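Local coordinates for NTF2-like Protein (Anabaena variabilis ATCC 29413, PDB 3DMC) that is of unknown function but adopts the NTF2-like, SnoaL-type alpha+beta fold, whose curved sheet and covering helices commonly enclose a pocket for a small ligand, at residues Thr88-Phe94 with Val109-Val115; Asn9-Ala14 with Val115-Ile120; Trp30-Leu34 with Ala60-Phe64; Phe41-Met47 with Tyr123-Phe127. All coordinates share one frame. Where two conformers were deposited one is given. Numbering follows the deposited sequence.

Contacts 1 and 4 are pairings within the one curved sheet, contacts 2 and 3 packings in which helices take part. Contact 1 is the buried antiparallel hairpin, with seven backbone hydrogen bonds; contact 4 adds strand 41-45 in parallel beside strand 119-127, with three backbone bonds and aromatic packing at its end, and is only partly buried. Strands 103-116 and 119-127 tie the two together, through Ser112 with Arg124 and Ala110 with Tyr126. Contact 2 sits at the partly exposed end of these strands, shares Val115 with contact 1 and relies on valines and a single hydrogen bond. Contact 3, about 17 Å from contact 1 between centres, is a buried aromatic cluster, meeting contact 4 through Ala60 and Phe63.

Contact 1. Residues Thr88-Phe94 with Val109-Val115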
# COMPACT_ATOMS: atom_id res chain seq x y z
N THR A 88 0.66 2.48 -15.71
CA THR A 88 2.07 2.27 -15.41
C THR A 88 2.44 1.58 -14.09
O THR A 88 3.52 1.06 -13.97
CB THR A 88 2.89 3.59 -15.50
OG1 THR A 88 2.51 4.48 -14.46
CG2 THR A 88 2.64 4.25 -16.84
N THR A 89 1.50 1.50 -13.16
CA THR A 89 1.77 1.08 -11.79
C THR A 89 0.88 -0.10 -11.45
O THR A 89 -0.30 -0.14 -11.84
CB THR A 89 1.47 2.23 -10.79
OG1 THR A 89 2.25 3.39 -11.09
CG2 THR A 89 1.76 1.83 -9.35
N VAL A 90 1.46 -1.04 -10.71
CA VAL A 90 0.70 -2.18 -10.17
C VAL A 90 1.01 -2.31 -8.69
O VAL A 90 2.18 -2.20 -8.26
CB VAL A 90 1.04 -3.51 -10.86
CG1 VAL A 90 0.08 -4.56 -10.39
CG2 VAL A 90 0.97 -3.35 -12.41
N VAL A 91 -0.04 -2.53 -7.91
CA VAL A 91 0.12 -2.74 -6.46
C VAL A 91 -0.42 -4.10 -6.13
O VAL A 91 -1.49 -4.51 -6.59
CB VAL A 91 -0.66 -1.70 -5.59
CG1 VAL A 91 -0.47 -1.95 -4.07
CG2 VAL A 91 -0.28 -0.25 -5.92
N PHE A 92 0.39 -4.79 -5.35
CA PHE A 92 0.13 -6.12 -4.81
C PHE A 92 -0.06 -5.99 -3.31
O PHE A 92 0.86 -5.62 -2.61
CB PHE A 92 1.33 -7.03 -5.12
CG PHE A 92 1.56 -7.25 -6.58
CD1 PHE A 92 2.37 -6.34 -7.32
CD2 PHE A 92 1.01 -8.34 -7.23
CE1 PHE A 92 2.57 -6.53 -8.66
CE2 PHE A 92 1.24 -8.53 -8.58
CZ PHE A 92 2.00 -7.62 -9.29
N GLU A 93 -1.25 -6.34 -2.84
CA GLU A 93 -1.55 -6.38 -1.43
C GLU A 93 -1.56 -7.85 -1.04
O GLU A 93 -2.39 -8.65 -1.54
CB GLU A 93 -2.91 -5.76 -1.11
CG GLU A 93 -3.02 -4.27 -1.34
CD GLU A 93 -4.41 -3.76 -1.05
OE1 GLU A 93 -4.88 -3.98 0.11
OE2 GLU A 93 -5.02 -3.16 -1.97
N PHE A 94 -0.65 -8.18 -0.14
CA PHE A 94 -0.41 -9.58 0.24
C PHE A 94 -0.16 -9.81 1.74
O PHE A 94 0.02 -8.88 2.53
CB PHE A 94 0.68 -10.23 -0.64
CG PHE A 94 2.06 -9.67 -0.43
CD1 PHE A 94 2.53 -8.60 -1.19
CD2 PHE A 94 2.91 -10.22 0.51
CE1 PHE A 94 3.80 -8.10 -0.98
CE2 PHE A 94 4.16 -9.72 0.72
CZ PHE A 94 4.62 -8.66 -0.03
N VAL A 109 1.46 -6.59 3.68
CA VAL A 109 2.35 -5.75 2.89
C VAL A 109 1.66 -5.30 1.63
O VAL A 109 0.87 -6.02 1.03
CB VAL A 109 3.65 -6.49 2.51
CG1 VAL A 109 4.69 -5.51 1.91
CG2 VAL A 109 4.23 -7.24 3.73
N ALA A 110 2.00 -4.09 1.21
CA ALA A 110 1.69 -3.66 -0.13
C ALA A 110 2.99 -3.27 -0.80
O ALA A 110 3.76 -2.49 -0.29
CB ALA A 110 0.72 -2.49 -0.12
N VAL A 111 3.25 -3.88 -1.94
CA VAL A 111 4.35 -3.43 -2.79
C VAL A 111 3.79 -2.95 -4.12
O VAL A 111 2.95 -3.59 -4.75
CB VAL A 111 5.46 -4.48 -3.01
CG1 VAL A 111 6.02 -4.97 -1.64
CG2 VAL A 111 4.98 -5.64 -3.89
N SER A 112 4.32 -1.81 -4.51
CA SER A 112 3.92 -1.08 -5.68
C SER A 112 5.09 -1.04 -6.66
O SER A 112 6.20 -0.72 -6.27
CB SER A 112 3.51 0.35 -5.27
OG SER A 112 3.05 1.10 -6.36
N PHE A 113 4.84 -1.47 -7.89
CA PHE A 113 5.86 -1.38 -8.97
C PHE A 113 5.41 -0.36 -10.03
O PHE A 113 4.22 -0.30 -10.39
CB PHE A 113 6.00 -2.73 -9.75
CG PHE A 113 6.37 -3.94 -8.92
CD1 PHE A 113 7.05 -3.83 -7.75
CD2 PHE A 113 6.13 -5.23 -9.42
CE1 PHE A 113 7.41 -4.96 -7.01
CE2 PHE A 113 6.50 -6.33 -8.70
CZ PHE A 113 7.16 -6.20 -7.49
N ASP A 114 6.37 0.36 -10.61
CA ASP A 114 6.16 1.02 -11.90
C ASP A 114 6.80 0.17 -12.98
O ASP A 114 7.91 -0.35 -12.79
CB ASP A 114 6.78 2.41 -11.96
CG ASP A 114 5.96 3.44 -11.26
OD1 ASP A 114 5.01 3.10 -10.54
OD2 ASP A 114 6.24 4.64 -11.46
N VAL A 115 6.12 0.08 -14.10
CA VAL A 115 6.61 -0.65 -15.28
C VAL A 115 7.00 0.29 -16.40
O VAL A 115 6.30 1.27 -16.73
CB VAL A 115 5.55 -1.64 -15.80
CG1 VAL A 115 5.98 -2.30 -17.12
CG2 VAL A 115 5.27 -2.71 -14.75
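Phe94 packs its ring against Val109: CB of Val109 sits over the ring face, 3.8 Å from the centroid in a CH-pi contact, while CG1 of Val111 meets the ring edge, 3.9 Å from Phe94 CE1. The chi1 of Phe94, in the p well, carries the ring across to the neighbouring strand. Further along the same face Phe92 and Phe113 meet obliquely, with centroids 5.5 Å apart, and Val90 joins them. Helix 9-27 covers this apolar face, Phe18 stacking on Phe92 and Ala14 resting on Val90.

The backbones run antiparallel at 161°. Val90-Phe113, Phe92-Val111 and Phe94-Val109 are hydrogen-bonded pairs, each joined by two N-H to O bonds; Phe92 N to Val111 O, at 2.9 Å, is almost straight. Between them Thr89-Asp114, Val91-Ser112 and Glu93-Ala110 are non-hydrogen-bonded pairs, with CA atoms only 4.2 to 4.4 Å apart, and their side chains take the other face. There Thr89 OG1 donates to Asp114 OD1 at 2.8 Å, and the same OD1 forms a salt bridge with Arg124. The face of Thr89, Val91 and Glu93 meets the second subunit here, Glu93 reaching Tyr126, Arg124 and Ser112 of that chain. A long hairpin, here strands 89-100 and 103-116, in a curved sheet with a helix on its apolar face is typical of the NTF2-like fold.

Contact 2. Residues Asn9-Ala14 with Val115-Ile120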
# COMPACT_ATOMS: atom_id res chain seq x y z
N ASN A 9 0.35 -4.65 -20.79
CA ASN A 9 1.77 -4.99 -20.61
C ASN A 9 2.16 -4.67 -19.19
O ASN A 9 3.00 -5.34 -18.59
CB ASN A 9 2.63 -4.12 -21.54
CG ASN A 9 4.11 -4.34 -21.36
OD1 ASN A 9 4.66 -5.37 -21.78
ND2 ASN A 9 4.80 -3.32 -20.81
N THR A 10 1.53 -3.64 -18.66
CA THR A 10 1.83 -3.22 -17.29
C THR A 10 1.54 -4.37 -16.31
O THR A 10 2.38 -4.74 -15.49
CB THR A 10 1.11 -1.88 -16.94
OG1 THR A 10 1.69 -0.82 -17.74
CG2 THR A 10 1.22 -1.57 -15.45
N LEU A 11 0.35 -4.93 -16.43
CA LEU A 11 -0.06 -6.05 -15.58
C LEU A 11 0.82 -7.27 -15.84
O LEU A 11 1.28 -7.93 -14.90
CB LEU A 11 -1.52 -6.43 -15.79
CG LEU A 11 -2.58 -5.88 -14.84
CD1 LEU A 11 -3.92 -6.48 -15.20
CD2 LEU A 11 -2.21 -6.21 -13.37
N LYS A 12 1.06 -7.57 -17.12
CA LYS A 12 1.84 -8.72 -17.49
C LYS A 12 3.23 -8.67 -16.86
O LYS A 12 3.68 -9.59 -16.17
CB LYS A 12 1.94 -8.85 -19.01
CG LYS A 12 2.62 -10.15 -19.43
CD LYS A 12 2.36 -10.45 -20.90
CE LYS A 12 3.19 -11.64 -21.37
NZ LYS A 12 4.63 -11.29 -21.37
N VAL A 13 3.90 -7.55 -17.10
CA VAL A 13 5.28 -7.37 -16.63
C VAL A 13 5.32 -7.37 -15.10
O VAL A 13 6.17 -8.02 -14.50
CB VAL A 13 5.92 -6.09 -17.22
CG1 VAL A 13 7.25 -5.76 -16.53
CG2 VAL A 13 6.10 -6.27 -18.70
N ALA A 14 4.41 -6.63 -14.48
CA ALA A 14 4.36 -6.59 -12.98
C ALA A 14 4.17 -7.99 -12.41
O ALA A 14 4.83 -8.38 -11.41
CB ALA A 14 3.24 -5.64 -12.46
N VAL A 115 6.12 0.08 -14.10
CA VAL A 115 6.61 -0.65 -15.28
C VAL A 115 7.00 0.29 -16.40
O VAL A 115 6.30 1.27 -16.73
CB VAL A 115 5.55 -1.64 -15.80
CG1 VAL A 115 5.98 -2.30 -17.12
CG2 VAL A 115 5.27 -2.71 -14.75
N ARG A 116 8.14 -0.05 -16.99
CA ARG A 116 8.65 0.61 -18.19
C ARG A 116 9.11 -0.44 -19.21
O ARG A 116 10.17 -1.07 -19.05
CB ARG A 116 9.78 1.57 -17.86
CG ARG A 116 10.20 2.45 -19.05
CD ARG A 116 11.59 3.08 -18.87
NE ARG A 116 11.60 3.97 -17.73
CZ ARG A 116 12.60 4.09 -16.87
NH1 ARG A 116 13.71 3.39 -17.02
NH2 ARG A 116 12.47 4.91 -15.84
N GLY A 117 8.30 -0.61 -20.23
CA GLY A 117 8.57 -1.62 -21.26
C GLY A 117 8.47 -3.01 -20.67
O GLY A 117 7.46 -3.37 -20.07
N ASP A 118 9.55 -3.75 -20.81
CA ASP A 118 9.60 -5.14 -20.37
C ASP A 118 10.26 -5.23 -19.01
O ASP A 118 10.59 -6.30 -18.53
CB ASP A 118 10.29 -6.05 -21.41
CG ASP A 118 11.73 -5.69 -21.65
OD1 ASP A 118 12.11 -4.50 -21.50
OD2 ASP A 118 12.50 -6.60 -22.01
N LYS A 119 10.39 -4.06 -18.39
CA LYS A 119 11.03 -3.94 -17.07
C LYS A 119 10.25 -3.13 -16.02
O LYS A 119 9.26 -2.46 -16.31
CB LYS A 119 12.44 -3.37 -17.22
CG LYS A 119 13.40 -4.34 -17.90
CD LYS A 119 14.73 -3.75 -18.25
CE LYS A 119 15.56 -4.75 -19.05
NZ LYS A 119 16.89 -4.20 -19.42
N ILE A 120 10.81 -3.19 -14.82
CA ILE A 120 10.32 -2.46 -13.62
C ILE A 120 11.32 -1.38 -13.24
O ILE A 120 12.53 -1.66 -13.08
CB ILE A 120 10.11 -3.44 -12.42
CG1 ILE A 120 8.98 -4.43 -12.77
CG2 ILE A 120 9.86 -2.68 -11.09
CD1 ILE A 120 8.97 -5.69 -11.88
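Val13 is the bump here, and the hollow is the inner side of the tight turn linking strands 103-116 and 119-127. Its CG1 methyl reaches Val115 CG1 at 3.7 Å and Ile120 CG1 at 4.3 Å, and lies 3.9 Å from both Asp118 O and Lys119 O, while Val13 CG2 comes within 3.5 Å of Gly117 O. One branched side chain thus touches the floor and the rim of the turn together. Val115 answers with a bump: its CG2 enters the shallow groove between successive turns of the helix, 3.6 Å from Thr10 O, 4.0 Å from Ala14 N and 4.2 Å from Ala14 CB. The backbones come nearest at Thr10 and Val115, CA atoms 5.8 Å apart.

At the outer edge a polar link closes the fit, Asn9 ND2 donating to Gly117 O at 2.8 Å. The carbonyl can face the helix because Arg116 to Lys119 form a type II' turn, whose second residue, Gly117, has positive phi; Arg116 N to Lys119 O, at 2.7 Å, is the shorter of the two bonds pairing the turn's ends. Arg116 and Lys119 point away from the helix, and Arg116 forms a salt bridge with Asp40. Thr10 OG1 bonds to the carbonyl of Glu87. This is ordinary helix-on-sheet packing, the N-terminal end of helix 9-27 docking against a beta-hairpin tip, consistent with the N-terminal helix lying across the sheet in NTF2-like proteins.

Contact 3. Residues Trp30-Leu34 with Ala60-Phe64; sequences WQKFL and AKEFF
Phe64 is the centre, Leu34 and Trp30 the other large contributors. Residues 31-34 form one short helical turn, begun by Trp30 (phi/psi -107/-2) and closed by Leu34 N to Trp30 O at 2.9 Å; residues 60-64 are regular helix. CA atoms lie 7.0 Å apart for Trp30-Phe64 and 7.3 Å for Leu34-Lys61. Phe64 (chi1 m, chi2 -61°) and the six-membered ring of Trp30 (m, 98°) form an offset stack, centroids 4.4 Å apart, planes at 24°, and Phe64 CB makes a CH-pi contact 3.6 Å from the centroid of the Trp30 five-membered ring. Phe33 (t, 68°) meets the Phe64 face in an offset edge-to-face pair, centroids 5.3 Å apart, planes at 84°. Leu34 (m, t) brings CD2 to 4.1 Å from Ala60 CB and CD1 to 4.0 Å from Lys61 CG. Water 1 bridges Gln31 OE1 and Lys61 NZ, 3.0 Å from each. Trp30 NE1 bonds to Ser68 OG. This aromatic cluster joins helices 31-34 and 57-69 of the NTF2-like fold.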
# COMPACT_ATOMS: atom_id res chain seq x y z
N TRP A 30 17.81 -13.79 -5.88
CA TRP A 30 17.20 -12.55 -6.39
C TRP A 30 17.61 -12.18 -7.83
O TRP A 30 17.12 -11.19 -8.38
CB TRP A 30 17.51 -11.39 -5.44
CG TRP A 30 16.77 -11.51 -4.16
CD1 TRP A 30 17.23 -12.01 -2.98
CD2 TRP A 30 15.42 -11.13 -3.93
NE1 TRP A 30 16.23 -11.98 -2.03
CE2 TRP A 30 15.12 -11.43 -2.59
CE3 TRP A 30 14.43 -10.54 -4.73
CZ2 TRP A 30 13.87 -11.16 -2.03
CZ3 TRP A 30 13.19 -10.28 -4.18
CH2 TRP A 30 12.93 -10.59 -2.85
N GLN A 31 18.49 -12.97 -8.46
CA GLN A 31 19.00 -12.54 -9.78
C GLN A 31 17.91 -12.32 -10.81
O GLN A 31 17.97 -11.39 -11.61
CB GLN A 31 20.08 -13.48 -10.33
CG GLN A 31 20.90 -12.79 -11.41
CD GLN A 31 21.53 -11.49 -10.91
OE1 GLN A 31 22.22 -11.48 -9.89
NE2 GLN A 31 21.28 -10.39 -11.62
N LYS A 32 16.88 -13.16 -10.78
CA LYS A 32 15.85 -13.13 -11.82
C LYS A 32 15.05 -11.84 -11.67
O LYS A 32 14.71 -11.19 -12.65
CB LYS A 32 14.96 -14.38 -11.79
CG LYS A 32 15.67 -15.60 -12.36
CD LYS A 32 14.70 -16.63 -12.85
CE LYS A 32 15.42 -17.86 -13.42
NZ LYS A 32 16.19 -17.54 -14.66
N PHE A 33 14.76 -11.49 -10.41
CA PHE A 33 14.06 -10.22 -10.12
C PHE A 33 14.93 -9.03 -10.54
O PHE A 33 14.46 -8.11 -11.20
CB PHE A 33 13.67 -10.12 -8.63
CG PHE A 33 12.89 -8.89 -8.32
CD1 PHE A 33 11.61 -8.73 -8.84
CD2 PHE A 33 13.42 -7.88 -7.52
CE1 PHE A 33 10.86 -7.59 -8.56
CE2 PHE A 33 12.68 -6.75 -7.25
CZ PHE A 33 11.39 -6.61 -7.79
N LEU A 34 16.20 -9.06 -10.16
CA LEU A 34 17.12 -7.96 -10.45
C LEU A 34 17.27 -7.72 -11.95
O LEU A 34 17.37 -6.59 -12.42
CB LEU A 34 18.51 -8.24 -9.84
CG LEU A 34 18.63 -8.18 -8.33
CD1 LEU A 34 19.97 -8.73 -7.87
CD2 LEU A 34 18.42 -6.75 -7.81
N ALA A 60 20.02 -2.04 -4.84
CA ALA A 60 18.85 -2.97 -4.80
C ALA A 60 19.30 -4.35 -4.36
O ALA A 60 18.70 -4.99 -3.51
CB ALA A 60 18.18 -3.04 -6.16
N LYS A 61 20.40 -4.81 -4.94
CA LYS A 61 20.95 -6.12 -4.56
C LYS A 61 21.30 -6.19 -3.08
O LYS A 61 21.04 -7.18 -2.38
CB LYS A 61 22.20 -6.47 -5.39
CG LYS A 61 22.66 -7.86 -5.09
CD LYS A 61 23.54 -8.45 -6.16
CE LYS A 61 23.95 -9.88 -5.79
NZ LYS A 61 25.28 -10.25 -6.35
N GLU A 62 21.86 -5.11 -2.58
CA GLU A 62 22.23 -5.05 -1.16
C GLU A 62 20.96 -5.25 -0.33
O GLU A 62 20.90 -6.06 0.58
CB GLU A 62 22.88 -3.73 -0.82
CG GLU A 62 24.18 -3.52 -1.60
CD GLU A 62 24.85 -2.18 -1.33
OE1 GLU A 62 24.33 -1.38 -0.51
OE2 GLU A 62 25.90 -1.94 -1.95
N PHE A 63 19.97 -4.46 -0.69
CA PHE A 63 18.67 -4.49 0.01
C PHE A 63 18.05 -5.91 0.03
O PHE A 63 17.67 -6.48 1.09
CB PHE A 63 17.70 -3.52 -0.65
CG PHE A 63 16.32 -3.62 -0.10
CD1 PHE A 63 16.07 -3.27 1.21
CD2 PHE A 63 15.28 -4.10 -0.89
CE1 PHE A 63 14.79 -3.36 1.73
CE2 PHE A 63 13.99 -4.21 -0.35
CZ PHE A 63 13.76 -3.82 0.96
N PHE A 64 17.96 -6.52 -1.15
CA PHE A 64 17.25 -7.81 -1.23
C PHE A 64 18.05 -8.92 -0.52
O PHE A 64 17.49 -9.81 0.11
CB PHE A 64 16.90 -8.12 -2.69
CG PHE A 64 15.77 -7.27 -3.19
CD1 PHE A 64 14.53 -7.34 -2.58
CD2 PHE A 64 15.95 -6.39 -4.23
CE1 PHE A 64 13.46 -6.54 -3.03
CE2 PHE A 64 14.88 -5.59 -4.66
CZ PHE A 64 13.64 -5.67 -4.05
O HOH W 1 24.78 -10.14 -9.26

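Contact 4. Residues Phe41-Met47 with Tyr123-Phe127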
# COMPACT_ATOMS: atom_id res chain seq x y z
N PHE A 41 16.58 2.11 -11.72
CA PHE A 41 15.66 1.56 -10.70
C PHE A 41 15.79 2.29 -9.36
O PHE A 41 16.90 2.51 -8.88
CB PHE A 41 15.96 0.07 -10.48
CG PHE A 41 15.09 -0.58 -9.44
CD1 PHE A 41 13.78 -0.91 -9.73
CD2 PHE A 41 15.58 -0.86 -8.15
CE1 PHE A 41 12.96 -1.53 -8.75
CE2 PHE A 41 14.78 -1.49 -7.18
CZ PHE A 41 13.46 -1.81 -7.50
N THR A 42 14.65 2.66 -8.77
CA THR A 42 14.66 3.21 -7.40
C THR A 42 13.68 2.45 -6.55
O THR A 42 12.77 1.80 -7.06
CB THR A 42 14.24 4.68 -7.33
OG1 THR A 42 12.82 4.79 -7.55
CG2 THR A 42 15.01 5.53 -8.32
N PHE A 43 13.93 2.46 -5.26
CA PHE A 43 13.01 1.76 -4.34
C PHE A 43 12.91 2.54 -3.07
O PHE A 43 13.87 3.13 -2.59
CB PHE A 43 13.40 0.30 -4.06
CG PHE A 43 14.76 0.10 -3.41
CD1 PHE A 43 15.93 0.19 -4.16
CD2 PHE A 43 14.88 -0.22 -2.08
CE1 PHE A 43 17.17 -0.01 -3.56
CE2 PHE A 43 16.11 -0.41 -1.49
CZ PHE A 43 17.25 -0.31 -2.25
N TRP A 44 11.70 2.55 -2.53
CA TRP A 44 11.41 3.26 -1.27
C TRP A 44 11.02 2.22 -0.21
O TRP A 44 10.21 1.32 -0.46
CB TRP A 44 10.23 4.23 -1.47
CG TRP A 44 10.47 5.64 -1.08
CD1 TRP A 44 10.78 6.68 -1.92
CD2 TRP A 44 10.38 6.20 0.23
NE1 TRP A 44 10.91 7.83 -1.21
CE2 TRP A 44 10.67 7.57 0.12
CE3 TRP A 44 10.12 5.68 1.50
CZ2 TRP A 44 10.69 8.43 1.22
CZ3 TRP A 44 10.13 6.55 2.60
CH2 TRP A 44 10.43 7.91 2.44
N PHE A 45 11.59 2.37 0.98
CA PHE A 45 11.36 1.45 2.09
C PHE A 45 11.14 2.25 3.41
O PHE A 45 11.65 3.33 3.58
CB PHE A 45 12.52 0.45 2.16
CG PHE A 45 12.33 -0.66 3.16
CD1 PHE A 45 11.65 -1.81 2.82
CD2 PHE A 45 12.88 -0.56 4.43
CE1 PHE A 45 11.50 -2.85 3.74
CE2 PHE A 45 12.73 -1.58 5.35
CZ PHE A 45 12.05 -2.72 5.00
N PRO A 46 10.31 1.72 4.33
CA PRO A 46 9.85 2.62 5.38
C PRO A 46 10.81 2.99 6.48
O PRO A 46 10.67 4.05 7.07
CB PRO A 46 8.65 1.85 5.99
CG PRO A 46 8.22 0.92 4.90
CD PRO A 46 9.49 0.50 4.24
N MSE A 47 11.76 2.11 6.76
CA MSE A 47 12.61 2.26 7.95
C MSE A 47 13.95 1.57 7.84
O MSE A 47 14.19 0.71 7.00
CB MSE A 47 11.89 1.75 9.22
CG MSE A 47 11.68 0.27 9.29
SE MSE A 47 10.75 -0.24 10.97
CE MSE A 47 12.11 -1.28 11.90
N TYR A 123 10.00 0.73 -7.15
CA TYR A 123 9.42 -0.13 -6.13
C TYR A 123 9.17 0.67 -4.87
O TYR A 123 9.99 1.45 -4.47
CB TYR A 123 10.45 -1.25 -5.89
CG TYR A 123 10.27 -2.18 -4.71
CD1 TYR A 123 10.44 -1.75 -3.39
CD2 TYR A 123 10.00 -3.51 -4.92
CE1 TYR A 123 10.33 -2.63 -2.31
CE2 TYR A 123 9.88 -4.39 -3.86
CZ TYR A 123 10.07 -3.97 -2.56
OH TYR A 123 9.93 -4.89 -1.56
N ARG A 124 8.01 0.43 -4.26
CA ARG A 124 7.65 1.05 -3.00
C ARG A 124 6.98 0.01 -2.14
O ARG A 124 6.07 -0.69 -2.62
CB ARG A 124 6.68 2.21 -3.21
CG ARG A 124 7.28 3.37 -4.04
CD ARG A 124 6.16 4.27 -4.64
NE ARG A 124 5.39 3.53 -5.61
CZ ARG A 124 5.82 3.26 -6.83
NH1 ARG A 124 6.97 3.80 -7.24
NH2 ARG A 124 5.08 2.53 -7.64
N GLU A 125 7.47 -0.09 -0.91
CA GLU A 125 6.96 -1.01 0.10
C GLU A 125 6.30 -0.30 1.28
O GLU A 125 6.81 0.68 1.84
CB GLU A 125 8.06 -1.97 0.59
CG GLU A 125 7.49 -3.00 1.57
CD GLU A 125 8.42 -4.14 1.92
OE1 GLU A 125 9.36 -4.46 1.15
OE2 GLU A 125 8.18 -4.75 3.00
N TYR A 126 5.13 -0.84 1.63
CA TYR A 126 4.31 -0.33 2.75
C TYR A 126 3.94 -1.49 3.70
O TYR A 126 3.64 -2.60 3.24
CB TYR A 126 3.01 0.29 2.23
CG TYR A 126 3.13 1.37 1.18
CD1 TYR A 126 3.34 1.06 -0.18
CD2 TYR A 126 3.03 2.72 1.53
CE1 TYR A 126 3.40 2.05 -1.15
CE2 TYR A 126 3.13 3.74 0.55
CZ TYR A 126 3.33 3.38 -0.80
OH TYR A 126 3.42 4.38 -1.76
N PHE A 127 3.97 -1.21 5.00
CA PHE A 127 3.65 -2.20 6.06
C PHE A 127 2.19 -2.04 6.49
O PHE A 127 1.77 -0.93 6.82
CB PHE A 127 4.51 -2.00 7.33
CG PHE A 127 6.02 -2.04 7.13
CD1 PHE A 127 6.58 -2.68 6.03
CD2 PHE A 127 6.86 -1.52 8.09
CE1 PHE A 127 7.99 -2.75 5.88
CE2 PHE A 127 8.25 -1.59 7.96
CZ PHE A 127 8.82 -2.20 6.86
O HOH W 2 11.01 4.31 -5.42
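Three backbone hydrogen bonds pair the strands: Trp44 N to Tyr123 O at 2.8 Å, Tyr123 N to Thr42 O at 3.0 Å and Glu125 N to Trp44 O at 3.1 Å. The strands run parallel, 10° apart, the one parallel pairing in the mixed sheet of this NTF2-like fold, with Phe43 beside Tyr123 and Trp44 beside Arg124. Water 2 adds a bridge, donating to Tyr123 O at 3.2 Å and lying 2.8 Å from Thr42 OG1. Within the second strand Tyr123 OH donates to Glu125 OE1 at 2.8 Å; a bound acetate, probably from the crystallisation liquor, lies near Glu125.

Arg124 heads for the other face, where it meets Ser112 and Asp114 of its own chain and Glu93 of the second subunit. On the face of Tyr123, Phe41 CZ packs against Tyr123 CB at 3.5 Å and Phe43 CB against Tyr123 CD1 at 3.7 Å; Ala60 of helix 57-69 packs on Phe41 and Phe43. Past Trp44 the chains diverge, Pro46 and Tyr126 CA atoms being 6.8 Å apart. Phe127 points its edge at the face of Phe45, centroids 5.6 Å apart, and receives Pro46 CG over its own face, 3.8 Å from the ring centroid.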